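PDB 3H2J: esterase from Xanthomonas oryzae pv. oryzae, which probably hydrolyses carboxylic esters, as an alpha/beta hydrolase of the secretory lipase family. Local coordinates for residues 6-11 / 48-53; 61-66 / 129-134; 119-124 / 150-155. All coordinates share one frame; numbering follows the deposited sequence.

Contact 1 of 3, residues 6-11 / 48-53; sequences TLLTSN and EFTYAT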
loop_
_atom_site.group_PDB
_atom_site.type_symbol
_atom_site.label_atom_id
_atom_site.label_comp_id
_atom_site.label_asym_id
_atom_site.label_seq_id
_atom_site.Cartn_x
_atom_site.Cartn_y
_atom_site.Cartn_z
ATOM N N THR A 6 -8.041 14.841 13.100
ATOM C CA THR A 6 -7.716 15.307 14.446
ATOM C C THR A 6 -6.694 14.382 15.111
ATOM O O THR A 6 -6.859 13.158 15.112
ATOM C CB THR A 6 -8.973 15.350 15.344
ATOM O OG1 THR A 6 -9.939 16.241 14.778
ATOM C CG2 THR A 6 -8.611 15.817 16.746
ATOM N N LEU A 7 -5.646 14.972 15.680
ATOM C CA LEU A 7 -4.607 14.210 16.364
ATOM C C LEU A 7 -5.119 13.788 17.740
ATOM O O LEU A 7 -5.597 14.623 18.508
ATOM C CB LEU A 7 -3.351 15.065 16.532
ATOM C CG LEU A 7 -2.162 14.398 17.227
ATOM C CD1 LEU A 7 -1.596 13.308 16.327
ATOM C CD2 LEU A 7 -1.096 15.437 17.542
ATOM N N LEU A 8 -5.000 12.499 18.049
ATOM C CA LEU A 8 -5.462 11.956 19.325
ATOM C C LEU A 8 -4.321 11.720 20.304
ATOM O O LEU A 8 -4.405 12.110 21.473
ATOM C CB LEU A 8 -6.206 10.646 19.084
ATOM C CG LEU A 8 -7.415 10.774 18.160
ATOM C CD1 LEU A 8 -8.089 9.418 18.022
ATOM C CD2 LEU A 8 -8.387 11.804 18.729
ATOM N N THR A 9 -3.270 11.054 19.830
ATOM C CA THR A 9 -2.086 10.789 20.643
ATOM C C THR A 9 -0.851 10.861 19.755
ATOM O O THR A 9 -0.911 10.548 18.567
ATOM C CB THR A 9 -2.117 9.394 21.313
ATOM O OG1 THR A 9 -1.996 8.370 20.316
ATOM C CG2 THR A 9 -3.407 9.205 22.083
ATOM N N SER A 10 0.266 11.275 20.341
ATOM C CA SER A 10 1.524 11.407 19.619
ATOM C C SER A 10 2.672 11.035 20.551
ATOM O O SER A 10 2.577 11.215 21.769
ATOM C CB SER A 10 1.687 12.849 19.130
ATOM O OG SER A 10 2.919 13.025 18.462
ATOM N N ASN A 11 3.760 10.517 19.989
ATOM C CA ASN A 11 4.890 10.121 20.813
ATOM C C ASN A 11 6.103 9.642 20.020
ATOM O O ASN A 11 5.959 8.963 19.007
ATOM C CB ASN A 11 4.444 9.018 21.767
ATOM C CG ASN A 11 5.599 8.349 22.461
ATOM O OD1 ASN A 11 6.377 8.995 23.168
ATOM N ND2 ASN A 11 5.725 7.040 22.264
ATOM N N GLU A 48 5.186 7.964 16.528
ATOM C CA GLU A 48 3.960 7.239 16.243
ATOM C C GLU A 48 2.811 8.091 16.741
ATOM O O GLU A 48 2.982 8.917 17.644
ATOM C CB GLU A 48 3.957 5.889 16.954
ATOM C CG GLU A 48 4.072 5.994 18.461
ATOM C CD GLU A 48 4.081 4.643 19.132
ATOM O OE1 GLU A 48 4.134 4.601 20.381
ATOM O OE2 GLU A 48 4.036 3.624 18.412
ATOM N N PHE A 49 1.638 7.893 16.154
ATOM C CA PHE A 49 0.478 8.665 16.544
ATOM C C PHE A 49 -0.815 7.953 16.175
ATOM O O PHE A 49 -0.819 6.993 15.399
ATOM C CB PHE A 49 0.531 10.044 15.869
ATOM C CG PHE A 49 0.502 9.991 14.360
ATOM C CD1 PHE A 49 -0.687 10.203 13.664
ATOM C CD2 PHE A 49 1.661 9.719 13.636
ATOM C CE1 PHE A 49 -0.723 10.148 12.270
ATOM C CE2 PHE A 49 1.635 9.662 12.238
ATOM C CZ PHE A 49 0.440 9.877 11.558
ATOM N N THR A 50 -1.908 8.409 16.773
ATOM C CA THR A 50 -3.227 7.873 16.485
ATOM C C THR A 50 -4.050 9.100 16.120
ATOM O O THR A 50 -3.720 10.220 16.523
ATOM C CB THR A 50 -3.843 7.151 17.697
ATOM O OG1 THR A 50 -3.995 8.068 18.785
ATOM C CG2 THR A 50 -2.954 5.988 18.131
ATOM N N TYR A 51 -5.113 8.904 15.352
ATOM C CA TYR A 51 -5.920 10.037 14.923
ATOM C C TYR A 51 -7.348 9.643 14.567
ATOM O O TYR A 51 -7.673 8.456 14.463
ATOM C CB TYR A 51 -5.258 10.696 13.707
ATOM C CG TYR A 51 -5.104 9.755 12.526
ATOM C CD1 TYR A 51 -4.089 8.798 12.496
ATOM C CD2 TYR A 51 -5.997 9.796 11.456
ATOM C CE1 TYR A 51 -3.967 7.900 11.424
ATOM C CE2 TYR A 51 -5.882 8.902 10.378
ATOM C CZ TYR A 51 -4.865 7.961 10.372
ATOM O OH TYR A 51 -4.740 7.087 9.309
ATOM N N ALA A 52 -8.190 10.658 14.384
ATOM C CA ALA A 52 -9.588 10.469 14.023
ATOM C C ALA A 52 -9.716 10.458 12.503
ATOM O O ALA A 52 -9.078 11.242 11.817
ATOM C CB ALA A 52 -10.437 11.598 14.598
ATOM N N THR A 53 -10.548 9.564 11.986
ATOM C CA THR A 53 -10.769 9.468 10.554
ATOM C C THR A 53 -12.175 8.913 10.371
ATOM O O THR A 53 -12.984 8.968 11.299
ATOM C CB THR A 53 -9.717 8.540 9.891
ATOM O OG1 THR A 53 -9.883 8.566 8.465
ATOM C CG2 THR A 53 -9.859 7.103 10.402
HETATM O O HOH W 1 0.749 7.427 19.638
#
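L7–N11 and E48–T53 run antiparallel as edge strand and neighbour, their short axes 174° apart and 4.5 Å from each other at the closest point. The register slips by one where two residues, L8 and T9, are set opposite the single T50, a classic beta bulge. T50 O accepts from both of their amides, from L8 N at 3.0 Å and, weakly, from T9 N at 3.4 Å, while T50 N returns a bond to T9 O. Regular pairing resumes beyond the bulge, where N11 and E48 exchange two backbone bonds; on the other side of it A52 N donates to T6 O at 2.9 Å.

On one face of the sheet the T9 and T50 hydroxyls meet across the strands, OG1 to OG1 at 2.5 Å, a short hydrogen bond in which either may donate. Both hydroxyls stand between their own backbone N and carbonyl carbon (chi1 61° in T50), which turns them to each other. A water joins T9 OG1 to E48 O, the latter bond being weak. Further along the same face N11 and E48 lie side by side, the amide and carboxylate planes 52° apart, with a weak bond of 3.5 Å from N11 ND2 to E48 OE1. L8, at the bulge, lays CD1 alongside the backbone of Y51, 3.5 Å from Y51 C.

On the other face, more apolar though not wholly so, L7 CD1 rests 3.9 Å from F49 CB, the two side chains crossing at about a right angle, and L7 and Y51 pack on helix 141-161. The backbone bonds thus fix the edge strand in place, while the polar pairs gather on the side of T9 and N11, where K98, paired with E48 OE2, probably offsets the carboxylate charge.

Contact 2 of 3, residues 61-66 / 129-134; sequences ATASGV and GKSNYA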
loop_
_atom_site.group_PDB
_atom_site.type_symbol
_atom_site.label_atom_id
_atom_site.label_comp_id
_atom_site.label_asym_id
_atom_site.label_seq_id
_atom_site.Cartn_x
_atom_site.Cartn_y
_atom_site.Cartn_z
ATOM N N ALA A 61 -14.168 7.011 13.090
ATOM C CA ALA A 61 -13.260 5.899 13.345
ATOM C C ALA A 61 -11.898 6.439 13.763
ATOM O O ALA A 61 -11.675 7.650 13.784
ATOM C CB ALA A 61 -13.120 5.029 12.088
ATOM N N THR A 62 -10.991 5.533 14.112
ATOM C CA THR A 62 -9.645 5.921 14.517
ATOM C C THR A 62 -8.643 5.034 13.804
ATOM O O THR A 62 -8.997 3.970 13.291
ATOM C CB THR A 62 -9.414 5.763 16.047
ATOM O OG1 THR A 62 -9.495 4.378 16.411
ATOM C CG2 THR A 62 -10.448 6.563 16.836
ATOM N N ALA A 63 -7.396 5.481 13.778
ATOM C CA ALA A 63 -6.320 4.737 13.149
ATOM C C ALA A 63 -4.985 5.221 13.698
ATOM O O ALA A 63 -4.908 6.266 14.352
ATOM C CB ALA A 63 -6.363 4.918 11.623
ATOM N N SER A 64 -3.937 4.445 13.438
ATOM C CA SER A 64 -2.602 4.791 13.888
ATOM C C SER A 64 -1.708 5.026 12.672
ATOM O O SER A 64 -2.113 4.781 11.532
ATOM C CB SER A 64 -2.032 3.674 14.768
ATOM O OG SER A 64 -2.159 2.405 14.148
ATOM N N GLY A 65 -0.502 5.522 12.919
ATOM C CA GLY A 65 0.423 5.777 11.835
ATOM C C GLY A 65 1.835 6.033 12.315
ATOM O O GLY A 65 2.088 6.195 13.514
ATOM N N VAL A 66 2.763 6.057 11.366
ATOM C CA VAL A 66 4.164 6.305 11.671
ATOM C C VAL A 66 4.570 7.635 11.048
ATOM O O VAL A 66 4.048 8.032 10.002
ATOM C CB VAL A 66 5.067 5.168 11.123
ATOM C CG1 VAL A 66 4.870 5.029 9.618
ATOM C CG2 VAL A 66 6.535 5.449 11.464
ATOM N N GLY A 129 -3.114 -2.038 13.465
ATOM C CA GLY A 129 -2.469 -1.212 14.466
ATOM C C GLY A 129 -3.430 -0.856 15.586
ATOM O O GLY A 129 -4.141 -1.722 16.096
ATOM N N LYS A 130 -3.466 0.419 15.960
ATOM C CA LYS A 130 -4.343 0.875 17.034
ATOM C C LYS A 130 -5.746 1.289 16.579
ATOM O O LYS A 130 -6.507 1.869 17.354
ATOM C CB LYS A 130 -3.689 2.042 17.785
ATOM C CG LYS A 130 -2.407 1.670 18.531
ATOM C CD LYS A 130 -1.839 2.877 19.263
ATOM C CE LYS A 130 -0.620 2.513 20.091
ATOM N NZ LYS A 130 -0.054 3.713 20.789
ATOM N N SER A 131 -6.102 0.985 15.336
ATOM C CA SER A 131 -7.428 1.344 14.832
ATOM C C SER A 131 -8.537 0.611 15.585
ATOM O O SER A 131 -8.345 -0.499 16.077
ATOM C CB SER A 131 -7.535 1.023 13.337
ATOM O OG SER A 131 -8.804 1.392 12.816
ATOM N N ASN A 132 -9.706 1.236 15.668
ATOM C CA ASN A 132 -10.839 0.622 16.347
ATOM C C ASN A 132 -11.675 -0.195 15.357
ATOM O O ASN A 132 -12.573 -0.931 15.761
ATOM C CB ASN A 132 -11.733 1.703 16.940
ATOM C CG ASN A 132 -12.537 2.419 15.877
ATOM O OD1 ASN A 132 -11.986 2.903 14.893
ATOM N ND2 ASN A 132 -13.847 2.475 16.061
ATOM N N TYR A 133 -11.390 -0.079 14.064
ATOM C CA TYR A 133 -12.193 -0.794 13.077
ATOM C C TYR A 133 -12.182 -2.314 13.239
ATOM O O TYR A 133 -11.144 -2.921 13.495
ATOM C CB TYR A 133 -11.786 -0.395 11.653
ATOM C CG TYR A 133 -12.967 0.022 10.797
ATOM C CD1 TYR A 133 -13.857 1.011 11.234
ATOM C CD2 TYR A 133 -13.205 -0.572 9.557
ATOM C CE1 TYR A 133 -14.953 1.399 10.456
ATOM C CE2 TYR A 133 -14.300 -0.196 8.772
ATOM C CZ TYR A 133 -15.167 0.792 9.227
ATOM O OH TYR A 133 -16.234 1.180 8.452
ATOM N N ALA A 134 -13.362 -2.909 13.089
ATOM C CA ALA A 134 -13.557 -4.347 13.239
ATOM C C ALA A 134 -12.888 -5.208 12.175
ATOM O O ALA A 134 -12.715 -6.413 12.366
ATOM C CB ALA A 134 -15.048 -4.653 13.281
#
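Four hydrogen bonds, all involving a side chain of T62, S64, S131 or N132, hold the loop 129-134 against strand residues 61-64. N132 OD1 accepts twice from T62, from its backbone N at 2.9 Å and from its hydroxyl OG1 at 3.3 Å. Both donors come from the same face of the amide, each well above its plane, and the hydroxyl approaches almost broadside, with a C=O...donor angle of 98°. T62 OG1 lies between its own N and carbonyl carbon (chi1 65°), which brings it over the N132 oxygen beside the backbone amide. At the neighbouring position S131 OG donates to T62 O at 2.6 Å. The same hydroxyl oxygen accepts from Y133 N at 3.2 Å, closing an ST turn, and is also bonded to G127 N, so that a single serine both shapes the loop and ties it to the strand. At the far end K130 N points at S64 OG with a nearly straight bond of 3.0 Å; that hydroxyl is further engaged by D124.

The loop follows strand 119-123 and leads into helix 141-161, which packs on the central sheet of the alpha/beta hydrolase fold. Here it lies along strand 60-71, whose backbone is bonded to strand 43-54. The loop is not a strand, and each of its bonds to 61-64 uses at least one side chain.

Van der Waals packing is more limited. A61 CB sits 4.2 Å from Y133 CD1, an apolar pair, and the hydroxyl of Y133 is hydrogen-bonded to E59 and to V56 N. S131 CB packs over A63 CA, while K130 CB meets S64 CB at 3.8 Å before the lysine chain runs out, extended, past T50. G129, whose positive phi favours glycine, instead sets its CA against a polar atom, S64 OG.

Contact 3 of 3, residues 119-124 / 150-155; sequences VVVGSD and DAMRAA
V121 and A151 have the most surface buried here, and the valine reaches three helix residues with its two methyls. Its CG1 stands between the backbone N and the carbonyl carbon (chi1 55°), an orientation that places CG1 against M152 and sends CG2 along the helix toward A151 and A155. CG2 is 3.8 Å from A155 CB and 4.1 Å from A151 CB, fitting between residues one turn apart. It also lies 3.8 Å from A151 O, the carbonyl already bonded to A155 N within the helix. CG1 presses on M152 CG at 3.5 Å, a snug carbon-carbon approach, where the two side chains cross at about a right angle. The touch is made by the near part of the methionine; its chain then bends further out, and the side chain has a second neighbour in F197.

Strand 119-123 belongs to the central sheet of the alpha/beta hydrolase fold, between strands 60-71 and 79-85, and helix 141-161 is the next helix in the chain, packed on one face of that sheet. The segments run with a 131° angle between their directions, and their axes approach to 7.7 Å, a closeness consistent with the small side chains of A151 and A155 facing the strand.

A151 meets the strand a second time, two residues on from V121, where its CB touches S123 CB at 3.7 Å. S123 OG itself is hydrogen-bonded to Y51 OH of strand 43-54, and the ring of that tyrosine also packs on A151 and A154, so the serine contributes its CB to the helix and its oxygen to strand 43-54.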
loop_
_atom_site.group_PDB
_atom_site.type_symbol
_atom_site.label_atom_id
_atom_site.label_comp_id
_atom_site.label_asym_id
_atom_site.label_seq_id
_atom_site.Cartn_x
_atom_site.Cartn_y
_atom_site.Cartn_z
ATOM N N VAL A 119 10.076 13.906 4.893
ATOM C CA VAL A 119 9.276 13.620 6.076
ATOM C C VAL A 119 8.348 12.535 5.527
ATOM O O VAL A 119 7.685 12.743 4.510
ATOM C CB VAL A 119 8.438 14.846 6.517
ATOM C CG1 VAL A 119 7.427 14.440 7.591
ATOM C CG2 VAL A 119 9.353 15.934 7.050
ATOM N N VAL A 120 8.324 11.371 6.169
ATOM C CA VAL A 120 7.481 10.279 5.700
ATOM C C VAL A 120 6.336 10.012 6.669
ATOM O O VAL A 120 6.542 9.926 7.875
ATOM C CB VAL A 120 8.297 8.966 5.524
ATOM C CG1 VAL A 120 7.417 7.877 4.910
ATOM C CG2 VAL A 120 9.509 9.217 4.637
ATOM N N VAL A 121 5.128 9.900 6.127
ATOM C CA VAL A 121 3.950 9.613 6.931
ATOM C C VAL A 121 3.204 8.437 6.321
ATOM O O VAL A 121 2.931 8.418 5.125
ATOM C CB VAL A 121 2.990 10.821 7.011
ATOM C CG1 VAL A 121 2.612 11.285 5.617
ATOM C CG2 VAL A 121 1.736 10.434 7.795
ATOM N N GLY A 122 2.891 7.450 7.152
ATOM C CA GLY A 122 2.165 6.289 6.680
ATOM C C GLY A 122 1.098 5.888 7.677
ATOM O O GLY A 122 1.343 5.886 8.878
ATOM N N SER A 123 -0.095 5.576 7.184
ATOM C CA SER A 123 -1.186 5.142 8.044
ATOM C C SER A 123 -1.106 3.623 8.134
ATOM O O SER A 123 -0.678 2.972 7.185
ATOM C CB SER A 123 -2.531 5.544 7.439
ATOM O OG SER A 123 -3.602 4.914 8.110
ATOM N N ASP A 124 -1.489 3.056 9.273
ATOM C CA ASP A 124 -1.473 1.601 9.396
ATOM C C ASP A 124 -2.720 1.052 8.711
ATOM O O ASP A 124 -2.835 -0.153 8.488
ATOM C CB ASP A 124 -1.453 1.176 10.868
ATOM C CG ASP A 124 -0.088 1.351 11.504
ATOM O OD1 ASP A 124 0.909 0.912 10.892
ATOM O OD2 ASP A 124 -0.007 1.916 12.616
ATOM N N ASP A 150 -6.013 11.442 6.193
ATOM C CA ASP A 150 -6.182 11.837 7.578
ATOM C C ASP A 150 -4.912 11.625 8.388
ATOM O O ASP A 150 -4.664 12.340 9.354
ATOM C CB ASP A 150 -7.378 11.105 8.177
ATOM C CG ASP A 150 -8.693 11.642 7.649
ATOM O OD1 ASP A 150 -9.735 10.986 7.832
ATOM O OD2 ASP A 150 -8.677 12.742 7.052
ATOM N N ALA A 151 -4.091 10.664 7.980
ATOM C CA ALA A 151 -2.824 10.428 8.665
ATOM C C ALA A 151 -1.935 11.643 8.389
ATOM O O ALA A 151 -1.253 12.152 9.285
ATOM C CB ALA A 151 -2.160 9.143 8.132
ATOM N N MET A 152 -1.948 12.111 7.142
ATOM C CA MET A 152 -1.147 13.269 6.768
ATOM C C MET A 152 -1.643 14.514 7.498
ATOM O O MET A 152 -0.854 15.376 7.876
ATOM C CB MET A 152 -1.190 13.492 5.249
ATOM C CG MET A 152 -0.430 12.432 4.460
ATOM S SD MET A 152 -0.109 12.883 2.733
ATOM C CE MET A 152 -1.652 12.411 2.006
ATOM N N ARG A 153 -2.952 14.600 7.702
ATOM C CA ARG A 153 -3.541 15.734 8.405
ATOM C C ARG A 153 -3.072 15.760 9.856
ATOM O O ARG A 153 -2.621 16.792 10.348
ATOM C CB ARG A 153 -5.070 15.658 8.338
ATOM C CG ARG A 153 -5.627 16.005 6.963
ATOM C CD ARG A 153 -7.136 15.806 6.899
ATOM N NE ARG A 153 -7.744 16.507 5.771
ATOM C CZ ARG A 153 -8.952 16.234 5.285
ATOM N NH1 ARG A 153 -9.687 15.264 5.821
ATOM N NH2 ARG A 153 -9.432 16.938 4.268
ATOM N N ALA A 154 -3.167 14.618 10.533
ATOM C CA ALA A 154 -2.739 14.511 11.925
ATOM C C ALA A 154 -1.230 14.714 12.053
ATOM O O ALA A 154 -0.760 15.323 13.012
ATOM C CB ALA A 154 -3.135 13.151 12.493
ATOM N N ALA A 155 -0.473 14.197 11.086
ATOM C CA ALA A 155 0.977 14.339 11.101
ATOM C C ALA A 155 1.353 15.820 11.031
ATOM O O ALA A 155 2.256 16.275 11.733
ATOM C CB ALA A 155 1.602 13.577 9.922
#

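In the fold
The three contacts lie on the same side of the chain's centre and meet in one mixed sheet. Contacts 1 and 2 have centres about 9 Å apart, as do contacts 1 and 3, while contacts 2 and 3 are about 12 Å apart. Strands 7-16, 43-54, 60-71 and 119-123 are successive neighbours across the sheet, from its edge inward. Contact 1 closes before the others open along the chain, whereas contacts 2 and 3 alternate their segments. Y51 and T53 of contact 1 reach S123 and D150 of contact 3, and S64 joins contact 2 to D124. The N-terminal antiparallel strands are thereby tied to the parallel core and to helix 141-161.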